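Local coordinates for oxidoreductase, Gfo/Idh/MocA family (Vibrio cholerae, PDB 1XEA), which is probably an NAD(P)-dependent oxidoreductase of the Gfo/Idh/MocA family, with a nucleotide-binding Rossmann domain and a substrate that is not established, at residues A[149-153]-A[167-171]; A[157-163]-A[196-200]. All blocks are in the same frame, centred on the assembly; numbering follows the deposited sequence.

Contact 1 of 2, residues A[149-153]-A[167-171]; sequences WEKHR and DFIHP
Arg153 and Asp167 meet through their charged ends. The two side chains reach toward each other from opposite directions, and the guanidinium and carboxylate planes lie only 15° apart. The carboxylate sits at the guanidinium edge. Arg153 NH1 lies 2.6 Å from Asp167 OD2 in a salt bridge, but the hydrogen bond within it is bent, at 118°, and counts as weak. Asp167 OD2 has a second charged partner in Arg217. The other oxygen faces Lys151: Asp167 OD1 to Lys151 NZ is a long salt bridge of 3.9 Å. The lysine chain is extended as far as CE and bends only at its last torsion (chi4 -57°), which brings NZ round beside the carboxylate. The cationic ends of Lys151 and Arg153 thus both gather round the Asp167 carboxylate, which would probably offset their charge.

The strand 146-152 belongs to the mixed sheet of the C-terminal domain, and helix 160-175 packs on that sheet, as in other members of the family. The strand and helix segments run roughly antiparallel, with their axes 8.6 Å apart.

Apolar packing fills the other end. The Trp149 and Pro171 side chains cross at about a right angle. Trp149 CD1 is 3.7 Å from Pro171 CB. Pro171 CA adds an off-centre CH-pi contact, 4.2 Å from the centroid of the five-membered ring of Trp149. The indole nitrogen NE1 is hydrogen-bonded to Glu224. Midway along, the aliphatic part of Lys151 lies across the proline, with Lys151 CD 4.1 Å from Pro171 CD. The same CD is 4.3 Å from His170 CB.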
ATOM      1  N   TRP A 149     -15.551  10.274  -8.534  1.00 37.14           N
ATOM      2  CA  TRP A 149     -15.378   9.030  -9.251  1.00 35.68           C
ATOM      3  C   TRP A 149     -14.355   9.255 -10.374  1.00 36.06           C
ATOM      4  O   TRP A 149     -14.600  10.028 -11.289  1.00 35.84           O
ATOM      5  CB  TRP A 149     -16.732   8.595  -9.816  1.00 32.88           C
ATOM      6  CG  TRP A 149     -16.822   7.124 -10.052  1.00 31.15           C
ATOM      7  CD1 TRP A 149     -16.089   6.390 -10.943  1.00 29.62           C
ATOM      8  CD2 TRP A 149     -17.652   6.198  -9.356  1.00 28.87           C
ATOM      9  NE1 TRP A 149     -16.409   5.070 -10.844  1.00 27.46           N
ATOM     10  CE2 TRP A 149     -17.369   4.919  -9.876  1.00 27.97           C
ATOM     11  CE3 TRP A 149     -18.610   6.321  -8.340  1.00 27.28           C
ATOM     12  CZ2 TRP A 149     -18.007   3.767  -9.414  1.00 27.15           C
ATOM     13  CZ3 TRP A 149     -19.242   5.176  -7.886  1.00 24.47           C
ATOM     14  CH2 TRP A 149     -18.938   3.918  -8.425  1.00 26.61           C
ATOM     15  N   GLU A 150     -13.202   8.602 -10.278  1.00 37.84           N
ATOM     16  CA  GLU A 150     -12.156   8.710 -11.288  1.00 38.76           C
ATOM     17  C   GLU A 150     -12.063   7.389 -12.060  1.00 38.22           C
ATOM     18  O   GLU A 150     -12.056   6.308 -11.467  1.00 38.14           O
ATOM     19  CB  GLU A 150     -10.802   8.988 -10.626  1.00 40.57           C
ATOM     20  CG  GLU A 150     -10.730  10.289  -9.835  1.00 45.16           C
ATOM     21  CD  GLU A 150      -9.360  10.542  -9.209  1.00 46.84           C
ATOM     22  OE1 GLU A 150      -8.359  10.604  -9.958  1.00 47.65           O
ATOM     23  OE2 GLU A 150      -9.290  10.681  -7.966  1.00 47.70           O
ATOM     24  N   LYS A 151     -12.003   7.478 -13.380  1.00 37.05           N
ATOM     25  CA  LYS A 151     -11.876   6.291 -14.209  1.00 37.89           C
ATOM     26  C   LYS A 151     -10.950   6.699 -15.330  1.00 37.74           C
ATOM     27  O   LYS A 151     -11.362   7.399 -16.256  1.00 38.21           O
ATOM     28  CB  LYS A 151     -13.225   5.868 -14.775  1.00 38.89           C
ATOM     29  CG  LYS A 151     -13.199   4.499 -15.429  1.00 41.42           C
ATOM     30  CD  LYS A 151     -14.556   4.139 -16.015  1.00 43.90           C
ATOM     31  CE  LYS A 151     -14.578   2.695 -16.478  1.00 46.10           C
ATOM     32  NZ  LYS A 151     -13.505   2.418 -17.470  1.00 50.09           N
ATOM     33  N   HIS A 152      -9.698   6.265 -15.246  1.00 37.77           N
ATOM     34  CA  HIS A 152      -8.710   6.640 -16.243  1.00 37.47           C
ATOM     35  C   HIS A 152      -8.248   5.465 -17.096  1.00 37.90           C
ATOM     36  O   HIS A 152      -8.380   4.308 -16.700  1.00 38.54           O
ATOM     37  CB  HIS A 152      -7.496   7.295 -15.562  1.00 36.10           C
ATOM     38  CG  HIS A 152      -7.848   8.363 -14.565  1.00 35.54           C
ATOM     39  ND1 HIS A 152      -8.946   9.186 -14.700  1.00 36.59           N
ATOM     40  CD2 HIS A 152      -7.222   8.761 -13.432  1.00 34.35           C
ATOM     41  CE1 HIS A 152      -8.983  10.041 -13.692  1.00 34.79           C
ATOM     42  NE2 HIS A 152      -7.947   9.805 -12.909  1.00 33.80           N
ATOM     43  N   ARG A 153      -7.726   5.782 -18.278  1.00 38.29           N
ATOM     44  CA  ARG A 153      -7.200   4.797 -19.227  1.00 38.35           C
ATOM     45  C   ARG A 153      -5.821   5.278 -19.657  1.00 38.69           C
ATOM     46  O   ARG A 153      -5.519   6.472 -19.604  1.00 37.14           O
ATOM     47  CB  ARG A 153      -8.066   4.701 -20.492  1.00 39.58           C
ATOM     48  CG  ARG A 153      -9.391   3.989 -20.351  1.00 40.45           C
ATOM     49  CD  ARG A 153      -9.405   2.660 -21.104  1.00 43.05           C
ATOM     50  NE  ARG A 153     -10.465   1.771 -20.614  1.00 43.50           N
ATOM     51  CZ  ARG A 153     -11.767   2.048 -20.668  1.00 42.43           C
ATOM     52  NH1 ARG A 153     -12.178   3.191 -21.202  1.00 42.61           N
ATOM     53  NH2 ARG A 153     -12.652   1.193 -20.172  1.00 42.80           N
ATOM     54  N   ASP A 167     -18.326   5.723 -22.389  1.00 47.67           N
ATOM     55  CA  ASP A 167     -17.348   5.597 -21.320  1.00 43.26           C
ATOM     56  C   ASP A 167     -17.617   6.507 -20.131  1.00 42.39           C
ATOM     57  O   ASP A 167     -18.044   6.042 -19.072  1.00 42.65           O
ATOM     58  CB  ASP A 167     -15.960   5.881 -21.890  1.00 40.87           C
ATOM     59  CG  ASP A 167     -14.890   5.032 -21.255  1.00 39.78           C
ATOM     60  OD1 ASP A 167     -15.230   4.142 -20.450  1.00 40.12           O
ATOM     61  OD2 ASP A 167     -13.701   5.246 -21.568  1.00 39.78           O
ATOM     62  N   PHE A 168     -17.366   7.800 -20.322  1.00 40.48           N
ATOM     63  CA  PHE A 168     -17.547   8.811 -19.283  1.00 38.50           C
ATOM     64  C   PHE A 168     -18.886   8.687 -18.577  1.00 38.20           C
ATOM     65  O   PHE A 168     -19.034   9.062 -17.414  1.00 37.53           O
ATOM     66  CB  PHE A 168     -17.425  10.209 -19.884  1.00 36.69           C
ATOM     67  CG  PHE A 168     -17.367  11.293 -18.863  1.00 36.21           C
ATOM     68  CD1 PHE A 168     -16.257  11.418 -18.033  1.00 34.74           C
ATOM     69  CD2 PHE A 168     -18.425  12.188 -18.717  1.00 35.98           C
ATOM     70  CE1 PHE A 168     -16.195  12.423 -17.066  1.00 34.66           C
ATOM     71  CE2 PHE A 168     -18.377  13.201 -17.752  1.00 36.70           C
ATOM     72  CZ  PHE A 168     -17.259  13.323 -16.920  1.00 34.73           C
ATOM     73  N   ILE A 169     -19.869   8.153 -19.289  1.00 38.78           N
ATOM     74  CA  ILE A 169     -21.193   7.991 -18.716  1.00 38.22           C
ATOM     75  C   ILE A 169     -21.130   7.107 -17.478  1.00 37.63           C
ATOM     76  O   ILE A 169     -21.983   7.199 -16.610  1.00 38.50           O
ATOM     77  CB  ILE A 169     -22.168   7.390 -19.744  1.00 38.28           C
ATOM     78  CG1 ILE A 169     -23.607   7.623 -19.285  1.00 38.34           C
ATOM     79  CG2 ILE A 169     -21.892   5.907 -19.916  1.00 38.87           C
ATOM     80  CD1 ILE A 169     -24.600   7.572 -20.404  1.00 36.22           C
ATOM     81  N   HIS A 170     -20.119   6.251 -17.402  1.00 36.91           N
ATOM     82  CA  HIS A 170     -19.984   5.388 -16.251  1.00 35.43           C
ATOM     83  C   HIS A 170     -19.749   6.237 -15.011  1.00 36.54           C
ATOM     84  O   HIS A 170     -20.588   6.284 -14.116  1.00 37.01           O
ATOM     85  CB  HIS A 170     -18.831   4.411 -16.431  1.00 34.46           C
ATOM     86  CG  HIS A 170     -19.235   3.111 -17.046  1.00 34.99           C
ATOM     87  ND1 HIS A 170     -20.294   2.365 -16.575  1.00 35.12           N
ATOM     88  CD2 HIS A 170     -18.728   2.423 -18.096  1.00 34.88           C
ATOM     89  CE1 HIS A 170     -20.427   1.278 -17.312  1.00 35.35           C
ATOM     90  NE2 HIS A 170     -19.489   1.288 -18.243  1.00 35.90           N
ATOM     91  N   PRO A 171     -18.607   6.941 -14.939  1.00 37.37           N
ATOM     92  CA  PRO A 171     -18.365   7.764 -13.748  1.00 37.09           C
ATOM     93  C   PRO A 171     -19.384   8.881 -13.551  1.00 36.62           C
ATOM     94  O   PRO A 171     -19.778   9.183 -12.425  1.00 36.29           O
ATOM     95  CB  PRO A 171     -16.951   8.298 -13.978  1.00 35.86           C
ATOM     96  CG  PRO A 171     -16.848   8.362 -15.460  1.00 37.01           C
ATOM     97  CD  PRO A 171     -17.493   7.067 -15.898  1.00 36.86           C
TER

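Contact 2 of 2, residues A[157-163]-A[196-200]; sequences PGDIRTF and LLARL
Leu197 is the main bump of this contact, and the Phe163 ring is the surface it presses on. Leu197 CD1 sits over one ring face, 3.7 Å from the Phe163 centroid and displaced toward the rim, in a CH-pi contact. Phe163 CG is anti to its backbone N (chi1 -175°), which carries the ring out from the helix to the strand. The ring edge faces Ala198 O. Leu200 comes from the same side of the ring plane as Leu197, but obliquely, with its CB 3.6 Å from Phe163 CE2. Phe163 lies against the hollow that the two leucines form.

Gly158 is extended beside the strand and pairs with Leu197 as a single antiparallel, hydrogen-bonded bridge. Leu197 N to Gly158 O is 2.6 Å and nearly straight; Gly158 N to Leu197 O is longer, at 3.3 Å. Leu196 lies along the Gly158 backbone, with both methyls against it and its CB 3.9 Å from Pro157 CB. Asp159 then caps helix 160-175, accepting from Thr162 N. Ala198 and Arg199 form a classic beta bulge opposite His191 on strand 186-193. Beyond the contact, Ile306 of helix 286-311 packs on both Ile160 and Leu200.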
ATOM      1  N   PRO A 157      -7.214   7.962 -26.259  1.00 43.12           N
ATOM      2  CA  PRO A 157      -8.081   9.109 -26.521  1.00 43.67           C
ATOM      3  C   PRO A 157      -9.115   8.701 -27.558  1.00 45.47           C
ATOM      4  O   PRO A 157      -9.002   7.621 -28.137  1.00 45.82           O
ATOM      5  CB  PRO A 157      -7.104  10.160 -27.028  1.00 43.74           C
ATOM      6  CG  PRO A 157      -6.090   9.337 -27.753  1.00 43.55           C
ATOM      7  CD  PRO A 157      -5.871   8.166 -26.831  1.00 42.67           C
ATOM      8  N   GLY A 158     -10.111   9.551 -27.792  1.00 47.07           N
ATOM      9  CA  GLY A 158     -11.147   9.227 -28.760  1.00 48.63           C
ATOM     10  C   GLY A 158     -12.045  10.410 -29.064  1.00 50.97           C
ATOM     11  O   GLY A 158     -11.839  11.498 -28.534  1.00 51.36           O
ATOM     12  N   ASP A 159     -13.048  10.201 -29.910  1.00 53.55           N
ATOM     13  CA  ASP A 159     -13.962  11.273 -30.280  1.00 56.18           C
ATOM     14  C   ASP A 159     -14.958  11.569 -29.169  1.00 55.04           C
ATOM     15  O   ASP A 159     -15.454  10.665 -28.498  1.00 55.05           O
ATOM     16  CB  ASP A 159     -14.740  10.896 -31.529  1.00 60.01           C
ATOM     17  CG  ASP A 159     -15.750   9.819 -31.253  1.00 65.26           C
ATOM     18  OD1 ASP A 159     -15.312   8.717 -30.837  1.00 68.28           O
ATOM     19  OD2 ASP A 159     -16.970  10.073 -31.435  1.00 67.42           O
ATOM     20  N   ILE A 160     -15.273  12.847 -29.015  1.00 54.31           N
ATOM     21  CA  ILE A 160     -16.208  13.306 -28.006  1.00 52.42           C
ATOM     22  C   ILE A 160     -17.367  12.359 -27.766  1.00 51.73           C
ATOM     23  O   ILE A 160     -17.556  11.883 -26.652  1.00 51.88           O
ATOM     24  CB  ILE A 160     -16.768  14.666 -28.382  1.00 51.27           C
ATOM     25  CG1 ILE A 160     -15.602  15.630 -28.617  1.00 50.60           C
ATOM     26  CG2 ILE A 160     -17.703  15.165 -27.289  1.00 52.12           C
ATOM     27  CD1 ILE A 160     -16.023  16.986 -29.092  1.00 50.95           C
ATOM     28  N   ARG A 161     -18.139  12.084 -28.808  1.00 52.59           N
ATOM     29  CA  ARG A 161     -19.289  11.203 -28.683  1.00 53.70           C
ATOM     30  C   ARG A 161     -18.990   9.895 -27.977  1.00 52.52           C
ATOM     31  O   ARG A 161     -19.462   9.671 -26.867  1.00 54.47           O
ATOM     32  CB  ARG A 161     -19.866  10.906 -30.061  1.00 56.50           C
ATOM     33  CG  ARG A 161     -20.693  12.041 -30.631  1.00 57.63           C
ATOM     34  CD  ARG A 161     -22.108  11.982 -30.123  1.00 56.42           C
ATOM     35  NE  ARG A 161     -22.623  13.311 -29.850  1.00 57.11           N
ATOM     36  CZ  ARG A 161     -23.883  13.562 -29.519  1.00 58.65           C
ATOM     37  NH1 ARG A 161     -24.757  12.566 -29.428  1.00 56.38           N
ATOM     38  NH2 ARG A 161     -24.262  14.807 -29.262  1.00 58.35           N
ATOM     39  N   THR A 162     -18.225   9.026 -28.623  1.00 50.48           N
ATOM     40  CA  THR A 162     -17.903   7.736 -28.038  1.00 49.33           C
ATOM     41  C   THR A 162     -17.394   7.869 -26.615  1.00 48.68           C
ATOM     42  O   THR A 162     -17.879   7.204 -25.702  1.00 48.68           O
ATOM     43  CB  THR A 162     -16.835   7.013 -28.852  1.00 49.39           C
ATOM     44  OG1 THR A 162     -17.262   6.916 -30.215  1.00 49.18           O
ATOM     45  CG2 THR A 162     -16.608   5.616 -28.299  1.00 50.23           C
ATOM     46  N   PHE A 163     -16.397   8.725 -26.444  1.00 48.11           N
ATOM     47  CA  PHE A 163     -15.791   8.970 -25.144  1.00 47.68           C
ATOM     48  C   PHE A 163     -16.854   9.230 -24.081  1.00 47.60           C
ATOM     49  O   PHE A 163     -16.804   8.652 -23.003  1.00 48.84           O
ATOM     50  CB  PHE A 163     -14.855  10.173 -25.261  1.00 46.16           C
ATOM     51  CG  PHE A 163     -14.066  10.480 -24.015  1.00 45.57           C
ATOM     52  CD1 PHE A 163     -12.685  10.323 -24.007  1.00 44.35           C
ATOM     53  CD2 PHE A 163     -14.674  11.051 -22.907  1.00 44.56           C
ATOM     54  CE1 PHE A 163     -11.923  10.737 -22.925  1.00 42.74           C
ATOM     55  CE2 PHE A 163     -13.914  11.467 -21.820  1.00 43.58           C
ATOM     56  CZ  PHE A 163     -12.535  11.313 -21.836  1.00 42.39           C
ATOM     57  N   LEU A 196      -8.477  14.394 -30.678  1.00 52.37           N
ATOM     58  CA  LEU A 196      -9.417  13.647 -29.846  1.00 49.86           C
ATOM     59  C   LEU A 196      -9.564  14.185 -28.418  1.00 48.21           C
ATOM     60  O   LEU A 196      -8.860  15.105 -28.003  1.00 47.63           O
ATOM     61  CB  LEU A 196      -8.985  12.185 -29.803  1.00 47.41           C
ATOM     62  CG  LEU A 196      -8.757  11.587 -31.186  1.00 44.74           C
ATOM     63  CD1 LEU A 196      -8.180  10.201 -31.043  1.00 43.52           C
ATOM     64  CD2 LEU A 196     -10.060  11.570 -31.964  1.00 43.11           C
ATOM     65  N   LEU A 197     -10.498  13.602 -27.676  1.00 47.24           N
ATOM     66  CA  LEU A 197     -10.724  14.003 -26.303  1.00 46.02           C
ATOM     67  C   LEU A 197      -9.806  13.132 -25.457  1.00 45.48           C
ATOM     68  O   LEU A 197      -9.871  11.902 -25.535  1.00 44.06           O
ATOM     69  CB  LEU A 197     -12.174  13.760 -25.890  1.00 44.27           C
ATOM     70  CG  LEU A 197     -12.781  14.788 -24.926  1.00 43.55           C
ATOM     71  CD1 LEU A 197     -14.035  14.200 -24.322  1.00 42.96           C
ATOM     72  CD2 LEU A 197     -11.796  15.173 -23.843  1.00 42.25           C
ATOM     73  N   ALA A 198      -8.944  13.775 -24.671  1.00 44.42           N
ATOM     74  CA  ALA A 198      -7.997  13.074 -23.811  1.00 44.89           C
ATOM     75  C   ALA A 198      -8.576  12.914 -22.404  1.00 45.62           C
ATOM     76  O   ALA A 198      -8.685  11.793 -21.910  1.00 46.49           O
ATOM     77  CB  ALA A 198      -6.666  13.829 -23.766  1.00 44.09           C
ATOM     78  N   ARG A 199      -8.948  14.022 -21.764  1.00 45.22           N
ATOM     79  CA  ARG A 199      -9.533  13.952 -20.428  1.00 46.45           C
ATOM     80  C   ARG A 199     -10.724  14.892 -20.278  1.00 46.14           C
ATOM     81  O   ARG A 199     -10.739  15.984 -20.846  1.00 46.49           O
ATOM     82  CB  ARG A 199      -8.509  14.288 -19.347  1.00 46.60           C
ATOM     83  CG  ARG A 199      -8.252  15.751 -19.252  1.00 47.68           C
ATOM     84  CD  ARG A 199      -7.745  16.180 -17.910  1.00 47.59           C
ATOM     85  NE  ARG A 199      -7.632  17.633 -17.922  1.00 48.55           N
ATOM     86  CZ  ARG A 199      -8.670  18.464 -17.871  1.00 47.04           C
ATOM     87  NH1 ARG A 199      -9.905  17.995 -17.788  1.00 47.50           N
ATOM     88  NH2 ARG A 199      -8.482  19.774 -17.939  1.00 47.84           N
ATOM     89  N   LEU A 200     -11.709  14.458 -19.494  1.00 45.78           N
ATOM     90  CA  LEU A 200     -12.939  15.215 -19.247  1.00 44.35           C
ATOM     91  C   LEU A 200     -13.200  15.263 -17.745  1.00 44.25           C
ATOM     92  O   LEU A 200     -13.082  14.247 -17.060  1.00 45.76           O
ATOM     93  CB  LEU A 200     -14.112  14.527 -19.953  1.00 42.28           C
ATOM     94  CG  LEU A 200     -15.471  15.208 -19.936  1.00 42.20           C
ATOM     95  CD1 LEU A 200     -15.387  16.541 -20.655  1.00 42.14           C
ATOM     96  CD2 LEU A 200     -16.493  14.308 -20.598  1.00 39.64           C
TER

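In the fold
Contacts 1 and 2 are successive meetings of helix 160-175 with one mixed sheet. Contact 2 uses the loop 157-159, the first turn of the helix and strand 196-206; contact 1 uses the next turns and strand 146-152. The contact centres are 12 Å apart. Phe168 joins them: its N lies 2.9 Å from Phe163 O, probably hydrogen-bonded, and Phe168 CD2 packs 3.4 Å from Leu200 CD2. His170 touches Lys94 and, with Trp149 and Lys151, Arg123. Lys94 and His170 match a lysine and a histidine conserved near the family's active site, so contact 1 probably lies beside it. Contact 2 lies farther out: its centre is about 18 Å from the chain centre, against about 11 Å for contact 1.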